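Long-range contacts in succinate-semialdehyde dehydrogenase (NAD(P)(+)) (Marinobacter aquaeolei, PDB 3RH9), which probably oxidises succinate semialdehyde to succinate, using NAD+ or NADP+ as the electron acceptor, as a member of the aldehyde dehydrogenase family: residues Asp111-Phe116 / Met163-Leu168; Leu127-Ile132 / Thr142-Pro147. All coordinates share one frame; numbering follows the deposited sequence.

Contact 1 of 2, residues Asp111-Phe116 / Met163-Leu168; sequences DYAAGF and MIAKKL
Lys166 lies over the Phe116 ring where two helices run side by side in the nucleotide-binding part of the aldehyde dehydrogenase fold. Helix 162-174 is the connection of a beta-alpha-beta crossover between parallel strands 151-154 and 178-181, and helix 103-123 packs beside it, the two segment axes only 5° from parallel. From CB, the lysine chain sets CG opposite its own carbonyl carbon (chi1 -60°), which brings CG over one face of Phe116, 3.6 Å from the ring centroid, in a CH-pi contact. The extended chain then leaves the face past the rim: CD passes near Phe116 CZ, and CE is 3.7 Å from that atom. CE also reaches the edge of Tyr112, 3.6 Å from its OH, a hydroxyl hydrogen-bonded to Pro448 O. The Lys166 side chain comes within about 4 Å of that of Glu256, the predicted active-site residue. Lysine suits this place because its methylenes pack on an aromatic ring while the chain runs on toward the predicted active site. Alanines let the helices come close: Ala113 CB meets Ala165 CB at 3.5 Å.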
ATOM      1  N   ASP A 111      18.506 -22.375  -2.005  1.00 15.83           N
ATOM      2  CA  ASP A 111      19.396 -21.692  -1.075  1.00 17.02           C
ATOM      3  C   ASP A 111      18.902 -20.276  -0.854  1.00 18.85           C
ATOM      4  O   ASP A 111      18.757 -19.798   0.280  1.00 17.11           O
ATOM      5  CB  ASP A 111      20.815 -21.635  -1.626  1.00 17.24           C
ATOM      6  CG  ASP A 111      21.529 -22.974  -1.552  1.00 18.93           C
ATOM      7  OD1 ASP A 111      20.968 -23.916  -0.943  1.00 19.73           O
ATOM      8  OD2 ASP A 111      22.655 -23.073  -2.096  1.00 17.70           O
ATOM      9  N   TYR A 112      18.651 -19.612  -1.972  1.00 18.42           N
ATOM     10  CA  TYR A 112      18.138 -18.260  -1.987  1.00 17.87           C
ATOM     11  C   TYR A 112      16.845 -18.112  -1.156  1.00 18.16           C
ATOM     12  O   TYR A 112      16.701 -17.165  -0.370  1.00 17.46           O
ATOM     13  CB  TYR A 112      17.896 -17.891  -3.435  1.00 16.88           C
ATOM     14  CG  TYR A 112      17.313 -16.537  -3.649  1.00 16.78           C
ATOM     15  CD1 TYR A 112      18.109 -15.400  -3.589  1.00 17.52           C
ATOM     16  CD2 TYR A 112      15.973 -16.391  -3.947  1.00 16.36           C
ATOM     17  CE1 TYR A 112      17.582 -14.148  -3.808  1.00 16.91           C
ATOM     18  CE2 TYR A 112      15.433 -15.145  -4.171  1.00 18.42           C
ATOM     19  CZ  TYR A 112      16.241 -14.028  -4.099  1.00 17.75           C
ATOM     20  OH  TYR A 112      15.691 -12.791  -4.313  1.00 20.35           O
ATOM     21  N   ALA A 113      15.915 -19.049  -1.341  1.00 16.88           N
ATOM     22  CA  ALA A 113      14.664 -19.084  -0.585  1.00 17.09           C
ATOM     23  C   ALA A 113      14.912 -19.196   0.916  1.00 18.09           C
ATOM     24  O   ALA A 113      14.189 -18.610   1.728  1.00 16.28           O
ATOM     25  CB  ALA A 113      13.792 -20.249  -1.051  1.00 16.64           C
ATOM     26  N   ALA A 114      15.936 -19.961   1.279  1.00 19.18           N
ATOM     27  CA  ALA A 114      16.223 -20.228   2.680  1.00 17.14           C
ATOM     28  C   ALA A 114      16.625 -18.962   3.414  1.00 16.50           C
ATOM     29  O   ALA A 114      16.393 -18.840   4.606  1.00 16.40           O
ATOM     30  CB  ALA A 114      17.307 -21.278   2.798  1.00 18.09           C
ATOM     31  N   GLY A 115      17.228 -18.023   2.690  1.00 17.53           N
ATOM     32  CA  GLY A 115      17.803 -16.832   3.291  1.00 16.65           C
ATOM     33  C   GLY A 115      16.762 -15.796   3.671  1.00 16.87           C
ATOM     34  O   GLY A 115      17.041 -14.850   4.419  1.00 16.02           O
ATOM     35  N   PHE A 116      15.557 -15.963   3.140  1.00 16.06           N
ATOM     36  CA  PHE A 116      14.463 -15.082   3.504  1.00 16.97           C
ATOM     37  C   PHE A 116      13.967 -15.470   4.876  1.00 15.67           C
ATOM     38  O   PHE A 116      13.715 -14.627   5.743  1.00 15.48           O
ATOM     39  CB  PHE A 116      13.342 -15.155   2.467  1.00 16.04           C
ATOM     40  CG  PHE A 116      13.636 -14.365   1.237  1.00 16.99           C
ATOM     41  CD1 PHE A 116      13.516 -12.982   1.246  1.00 16.28           C
ATOM     42  CD2 PHE A 116      14.078 -14.992   0.077  1.00 17.67           C
ATOM     43  CE1 PHE A 116      13.804 -12.238   0.123  1.00 16.31           C
ATOM     44  CE2 PHE A 116      14.370 -14.244  -1.059  1.00 18.20           C
ATOM     45  CZ  PHE A 116      14.237 -12.861  -1.030  1.00 17.18           C
HETATM   46  N   MSE A 163       9.865 -17.155  -4.982  1.00 18.68           N
HETATM   47  CA  MSE A 163       8.744 -16.256  -4.756  1.00 19.59           C
HETATM   48  C   MSE A 163       8.076 -16.532  -3.419  1.00 18.63           C
HETATM   49  O   MSE A 163       8.072 -15.679  -2.531  1.00 18.18           O
HETATM   50  CB  MSE A 163       7.704 -16.364  -5.876  1.00 21.13           C
HETATM   51  CG  MSE A 163       8.164 -15.803  -7.201  1.00 24.42           C
HETATM   52 SE   MSE A 163       9.158 -14.133  -6.955  1.00 64.24          SE
HETATM   53  CE  MSE A 163       9.468 -13.747  -8.861  1.00 27.96           C
ATOM     54  N   ILE A 164       7.508 -17.724  -3.276  1.00 17.35           N
ATOM     55  CA  ILE A 164       6.758 -18.041  -2.079  1.00 16.35           C
ATOM     56  C   ILE A 164       7.573 -17.765  -0.812  1.00 15.70           C
ATOM     57  O   ILE A 164       7.017 -17.377   0.209  1.00 14.50           O
ATOM     58  CB  ILE A 164       6.280 -19.491  -2.086  1.00 16.92           C
ATOM     59  CG1 ILE A 164       5.209 -19.688  -1.009  1.00 16.83           C
ATOM     60  CG2 ILE A 164       7.459 -20.421  -1.872  1.00 16.68           C
ATOM     61  CD1 ILE A 164       4.132 -18.610  -0.998  1.00 15.89           C
ATOM     62  N   ALA A 165       8.889 -17.948  -0.893  1.00 16.07           N
ATOM     63  CA  ALA A 165       9.765 -17.784   0.267  1.00 16.03           C
ATOM     64  C   ALA A 165       9.766 -16.346   0.771  1.00 16.91           C
ATOM     65  O   ALA A 165       9.807 -16.106   1.979  1.00 15.60           O
ATOM     66  CB  ALA A 165      11.175 -18.229  -0.058  1.00 15.10           C
ATOM     67  N   LYS A 166       9.725 -15.397  -0.166  1.00 17.14           N
ATOM     68  CA  LYS A 166       9.671 -13.979   0.170  1.00 17.18           C
ATOM     69  C   LYS A 166       8.381 -13.668   0.916  1.00 16.79           C
ATOM     70  O   LYS A 166       8.369 -12.892   1.867  1.00 18.46           O
ATOM     71  CB  LYS A 166       9.740 -13.097  -1.085  1.00 18.49           C
ATOM     72  CG  LYS A 166      11.001 -13.250  -1.944  1.00 19.56           C
ATOM     73  CD  LYS A 166      10.834 -12.508  -3.273  1.00 19.75           C
ATOM     74  CE  LYS A 166      12.145 -12.401  -4.043  1.00 23.61           C
ATOM     75  NZ  LYS A 166      12.035 -11.536  -5.280  1.00 26.03           N
ATOM     76  N   LYS A 167       7.287 -14.270   0.484  1.00 14.90           N
ATOM     77  CA  LYS A 167       6.001 -13.902   1.041  1.00 15.54           C
ATOM     78  C   LYS A 167       5.746 -14.579   2.378  1.00 14.82           C
ATOM     79  O   LYS A 167       5.184 -13.980   3.283  1.00 14.33           O
ATOM     80  CB  LYS A 167       4.866 -14.218   0.061  1.00 14.73           C
ATOM     81  CG  LYS A 167       4.977 -13.531  -1.277  1.00 14.89           C
ATOM     82  CD  LYS A 167       3.712 -13.733  -2.107  1.00 13.97           C
ATOM     83  CE  LYS A 167       3.870 -13.128  -3.489  1.00 12.93           C
ATOM     84  NZ  LYS A 167       4.114 -11.663  -3.419  1.00 13.43           N
ATOM     85  N   LEU A 168       6.157 -15.835   2.494  1.00 15.42           N
ATOM     86  CA  LEU A 168       5.766 -16.647   3.637  1.00 15.53           C
ATOM     87  C   LEU A 168       6.633 -16.366   4.853  1.00 15.06           C
ATOM     88  O   LEU A 168       6.150 -16.368   5.974  1.00 15.64           O
ATOM     89  CB  LEU A 168       5.785 -18.124   3.276  1.00 15.67           C
ATOM     90  CG  LEU A 168       5.215 -19.042   4.352  1.00 17.80           C
ATOM     91  CD1 LEU A 168       3.981 -18.409   4.980  1.00 15.62           C
ATOM     92  CD2 LEU A 168       4.921 -20.448   3.803  1.00 16.32           C
TER

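Contact 2 of 2, residues Leu127-Ile132 / Thr142-Pro147; sequences LDSHTI and TVHYRP
His130 and Val143 form an antiparallel hydrogen-bonded pair in a beta hairpin of the part of the aldehyde dehydrogenase fold that mediates oligomerisation. Two backbone bonds hold it: His130 N to Val143 O at 3.0 Å, and a nearly straight one from Val143 N to His130 O at 2.8 Å (175°). Beyond them, Ser129 CA lies 3.1 Å from Val143 O in a CA-H...O contact, and a water links Leu127 O to Tyr145 N where the segment leading into strand 130-131 draws away from strand 140-147.

Side-chain bonds form on both faces of the hairpin. In the non-hydrogen-bonded pair, Thr131 OG1 meets Thr142 OG1 at 3.0 Å; beta-branched threonines favour the strand and add a polar link. On the face of His130 and Val143, His130 NE2 makes a weak bond of 3.3 Å to Tyr145 OH, whose stronger partner is Glu469 of the second subunit. Tyrosine thus joins a ring that packs on the hairpin to a hydroxyl that reaches across the interface.

Packing completes the contact. The His130 side chain runs beside that of Val143, pointing the same way, with NE2 3.7 Å from Val143 CB, while Tyr145 turns a ring edge to Asp128 O. Small Ser129 lets its CB approach His144 CD2.

Strand 140-147 is the middle of a three-stranded antiparallel sheet: its other edge pairs with strand 475-482, Phe472 meets the Tyr145 ring edge-to-face, and Pro453 of the second subunit packs on Val143.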
ATOM      1  N   LEU A 127       9.011  -6.219  14.647  1.00 15.88           N
ATOM      2  CA  LEU A 127       7.557  -6.048  14.740  1.00 15.34           C
ATOM      3  C   LEU A 127       7.065  -5.883  16.177  1.00 15.30           C
ATOM      4  O   LEU A 127       5.856  -5.917  16.441  1.00 13.53           O
ATOM      5  CB  LEU A 127       6.824  -7.219  14.074  1.00 14.44           C
ATOM      6  CG  LEU A 127       7.078  -7.348  12.572  1.00 14.19           C
ATOM      7  CD1 LEU A 127       6.568  -8.676  12.018  1.00 13.72           C
ATOM      8  CD2 LEU A 127       6.470  -6.168  11.840  1.00 12.44           C
ATOM      9  N   ASP A 128       8.003  -5.708  17.101  1.00 16.50           N
ATOM     10  CA  ASP A 128       7.650  -5.486  18.506  1.00 16.21           C
ATOM     11  C   ASP A 128       6.880  -4.189  18.650  1.00 14.48           C
ATOM     12  O   ASP A 128       7.247  -3.180  18.052  1.00 14.65           O
ATOM     13  CB  ASP A 128       8.916  -5.426  19.375  1.00 16.04           C
ATOM     14  CG  ASP A 128       9.513  -6.799  19.639  1.00 18.12           C
ATOM     15  OD1 ASP A 128       8.865  -7.815  19.286  1.00 17.02           O
ATOM     16  OD2 ASP A 128      10.630  -6.856  20.202  1.00 19.76           O
ATOM     17  N   SER A 129       5.822  -4.192  19.447  1.00 13.43           N
ATOM     18  CA  SER A 129       5.141  -2.931  19.726  1.00 13.48           C
ATOM     19  C   SER A 129       6.118  -1.945  20.393  1.00 13.91           C
ATOM     20  O   SER A 129       7.110  -2.339  21.007  1.00 13.45           O
ATOM     21  CB  SER A 129       3.909  -3.154  20.595  1.00 12.03           C
ATOM     22  OG  SER A 129       4.283  -3.547  21.901  1.00 14.77           O
ATOM     23  N   HIS A 130       5.846  -0.660  20.262  1.00 13.02           N
ATOM     24  CA  HIS A 130       6.717   0.332  20.867  1.00 13.55           C
ATOM     25  C   HIS A 130       5.948   1.562  21.360  1.00 14.34           C
ATOM     26  O   HIS A 130       4.947   1.988  20.771  1.00 13.01           O
ATOM     27  CB  HIS A 130       7.818   0.742  19.894  1.00 13.49           C
ATOM     28  CG  HIS A 130       7.339   1.572  18.741  1.00 14.51           C
ATOM     29  ND1 HIS A 130       7.572   2.929  18.652  1.00 15.65           N
ATOM     30  CD2 HIS A 130       6.660   1.235  17.613  1.00 14.81           C
ATOM     31  CE1 HIS A 130       7.050   3.395  17.528  1.00 14.49           C
ATOM     32  NE2 HIS A 130       6.486   2.388  16.882  1.00 14.48           N
ATOM     33  N   THR A 131       6.422   2.120  22.460  1.00 14.31           N
ATOM     34  CA  THR A 131       5.799   3.292  23.030  1.00 14.74           C
ATOM     35  C   THR A 131       6.582   4.519  22.643  1.00 14.84           C
ATOM     36  O   THR A 131       7.784   4.581  22.853  1.00 17.07           O
ATOM     37  CB  THR A 131       5.742   3.184  24.544  1.00 14.53           C
ATOM     38  OG1 THR A 131       5.057   1.974  24.889  1.00 15.51           O
ATOM     39  CG2 THR A 131       4.989   4.356  25.114  1.00 13.83           C
ATOM     40  N   ILE A 132       5.909   5.496  22.066  1.00 14.15           N
ATOM     41  CA  ILE A 132       6.600   6.693  21.635  1.00 15.56           C
ATOM     42  C   ILE A 132       6.946   7.561  22.851  1.00 16.46           C
ATOM     43  O   ILE A 132       6.308   7.443  23.900  1.00 16.18           O
ATOM     44  CB  ILE A 132       5.765   7.460  20.595  1.00 15.67           C
ATOM     45  CG1 ILE A 132       4.489   8.012  21.238  1.00 13.70           C
ATOM     46  CG2 ILE A 132       5.453   6.550  19.407  1.00 14.11           C
ATOM     47  CD1 ILE A 132       3.601   8.761  20.281  1.00 13.20           C
ATOM     48  N   THR A 142       1.012   3.800  22.576  1.00 11.24           N
ATOM     49  CA  THR A 142       1.696   2.610  22.126  1.00 11.47           C
ATOM     50  C   THR A 142       1.259   2.205  20.727  1.00 10.99           C
ATOM     51  O   THR A 142       0.077   2.245  20.390  1.00 10.69           O
ATOM     52  CB  THR A 142       1.523   1.449  23.116  1.00 11.42           C
ATOM     53  OG1 THR A 142       2.052   1.833  24.387  1.00 12.47           O
ATOM     54  CG2 THR A 142       2.273   0.223  22.638  1.00 11.52           C
ATOM     55  N   VAL A 143       2.234   1.813  19.918  1.00 10.72           N
ATOM     56  CA  VAL A 143       1.972   1.366  18.569  1.00 11.13           C
ATOM     57  C   VAL A 143       2.215  -0.135  18.441  1.00 10.71           C
ATOM     58  O   VAL A 143       3.309  -0.622  18.700  1.00 11.60           O
ATOM     59  CB  VAL A 143       2.846   2.139  17.556  1.00 11.58           C
ATOM     60  CG1 VAL A 143       2.745   1.501  16.187  1.00 11.64           C
ATOM     61  CG2 VAL A 143       2.431   3.592  17.503  1.00 10.30           C
ATOM     62  N   HIS A 144       1.186  -0.865  18.045  1.00 10.72           N
ATOM     63  CA  HIS A 144       1.291  -2.310  17.865  1.00 10.69           C
ATOM     64  C   HIS A 144       1.238  -2.670  16.395  1.00 10.91           C
ATOM     65  O   HIS A 144       0.658  -1.961  15.581  1.00 10.83           O
ATOM     66  CB  HIS A 144       0.140  -3.020  18.566  1.00 10.52           C
ATOM     67  CG  HIS A 144       0.174  -2.913  20.053  1.00 11.03           C
ATOM     68  ND1 HIS A 144      -0.407  -1.865  20.740  1.00 11.56           N
ATOM     69  CD2 HIS A 144       0.704  -3.729  20.995  1.00 11.15           C
ATOM     70  CE1 HIS A 144      -0.231  -2.037  22.038  1.00 10.92           C
ATOM     71  NE2 HIS A 144       0.434  -3.166  22.219  1.00 11.58           N
ATOM     72  N   TYR A 145       1.839  -3.791  16.046  1.00 11.74           N
ATOM     73  CA  TYR A 145       1.719  -4.286  14.684  1.00 11.61           C
ATOM     74  C   TYR A 145       0.988  -5.638  14.706  1.00 11.63           C
ATOM     75  O   TYR A 145       1.599  -6.673  14.937  1.00 12.47           O
ATOM     76  CB  TYR A 145       3.104  -4.345  14.038  1.00 11.36           C
ATOM     77  CG  TYR A 145       3.781  -2.996  14.071  1.00 11.36           C
ATOM     78  CD1 TYR A 145       3.435  -2.008  13.168  1.00 11.69           C
ATOM     79  CD2 TYR A 145       4.736  -2.695  15.033  1.00 12.05           C
ATOM     80  CE1 TYR A 145       4.028  -0.757  13.203  1.00 11.90           C
ATOM     81  CE2 TYR A 145       5.326  -1.444  15.087  1.00 12.06           C
ATOM     82  CZ  TYR A 145       4.968  -0.478  14.167  1.00 12.56           C
ATOM     83  OH  TYR A 145       5.559   0.764  14.200  1.00 12.12           O
ATOM     84  N   ARG A 146      -0.330  -5.607  14.514  1.00 11.34           N
ATOM     85  CA  ARG A 146      -1.160  -6.821  14.534  1.00 12.61           C
ATOM     86  C   ARG A 146      -1.099  -7.558  13.196  1.00 13.12           C
ATOM     87  O   ARG A 146      -0.885  -6.947  12.141  1.00 14.47           O
ATOM     88  CB  ARG A 146      -2.646  -6.488  14.798  1.00 11.81           C
ATOM     89  CG  ARG A 146      -2.934  -5.449  15.850  1.00 10.50           C
ATOM     90  CD  ARG A 146      -2.607  -5.958  17.211  1.00 10.10           C
ATOM     91  NE  ARG A 146      -2.955  -4.995  18.241  1.00 10.50           N
ATOM     92  CZ  ARG A 146      -2.595  -5.108  19.514  1.00 10.67           C
ATOM     93  NH1 ARG A 146      -1.868  -6.145  19.902  1.00 10.17           N
ATOM     94  NH2 ARG A 146      -2.957  -4.184  20.396  1.00 10.54           N
ATOM     95  N   PRO A 147      -1.327  -8.865  13.224  1.00 11.66           N
ATOM     96  CA  PRO A 147      -1.454  -9.625  11.979  1.00 12.46           C
ATOM     97  C   PRO A 147      -2.577  -9.056  11.126  1.00 12.77           C
ATOM     98  O   PRO A 147      -3.643  -8.829  11.683  1.00 13.20           O
ATOM     99  CB  PRO A 147      -1.856 -11.018  12.471  1.00 13.40           C
ATOM    100  CG  PRO A 147      -1.336 -11.098  13.858  1.00 13.83           C
ATOM    101  CD  PRO A 147      -1.368  -9.714  14.420  1.00 12.25           C
TER
HETATM  102  O   HOH W   1       3.558  -5.198  17.976  1.00 13.37           O

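After N-terminal strands and helices, the chain enters helix 103-123, which supplies the first half of contact 1, and then, after a short connection, reaches strand 130-131. Contact 2 closes a short hairpin with strand 140-147, after which the chain returns through strand 151-154 to helix 162-174 and contact 1 closes around the whole excursion. Contact 2 is therefore nested inside the loop of contact 1, without crossing it. The centres are 25 Å apart and the nearest atoms about 10 Å, so they do not touch. Contact 1 ties helices together in the buried body near the predicted active site; contact 2 joins two strands of a surface sheet that meets the second subunit.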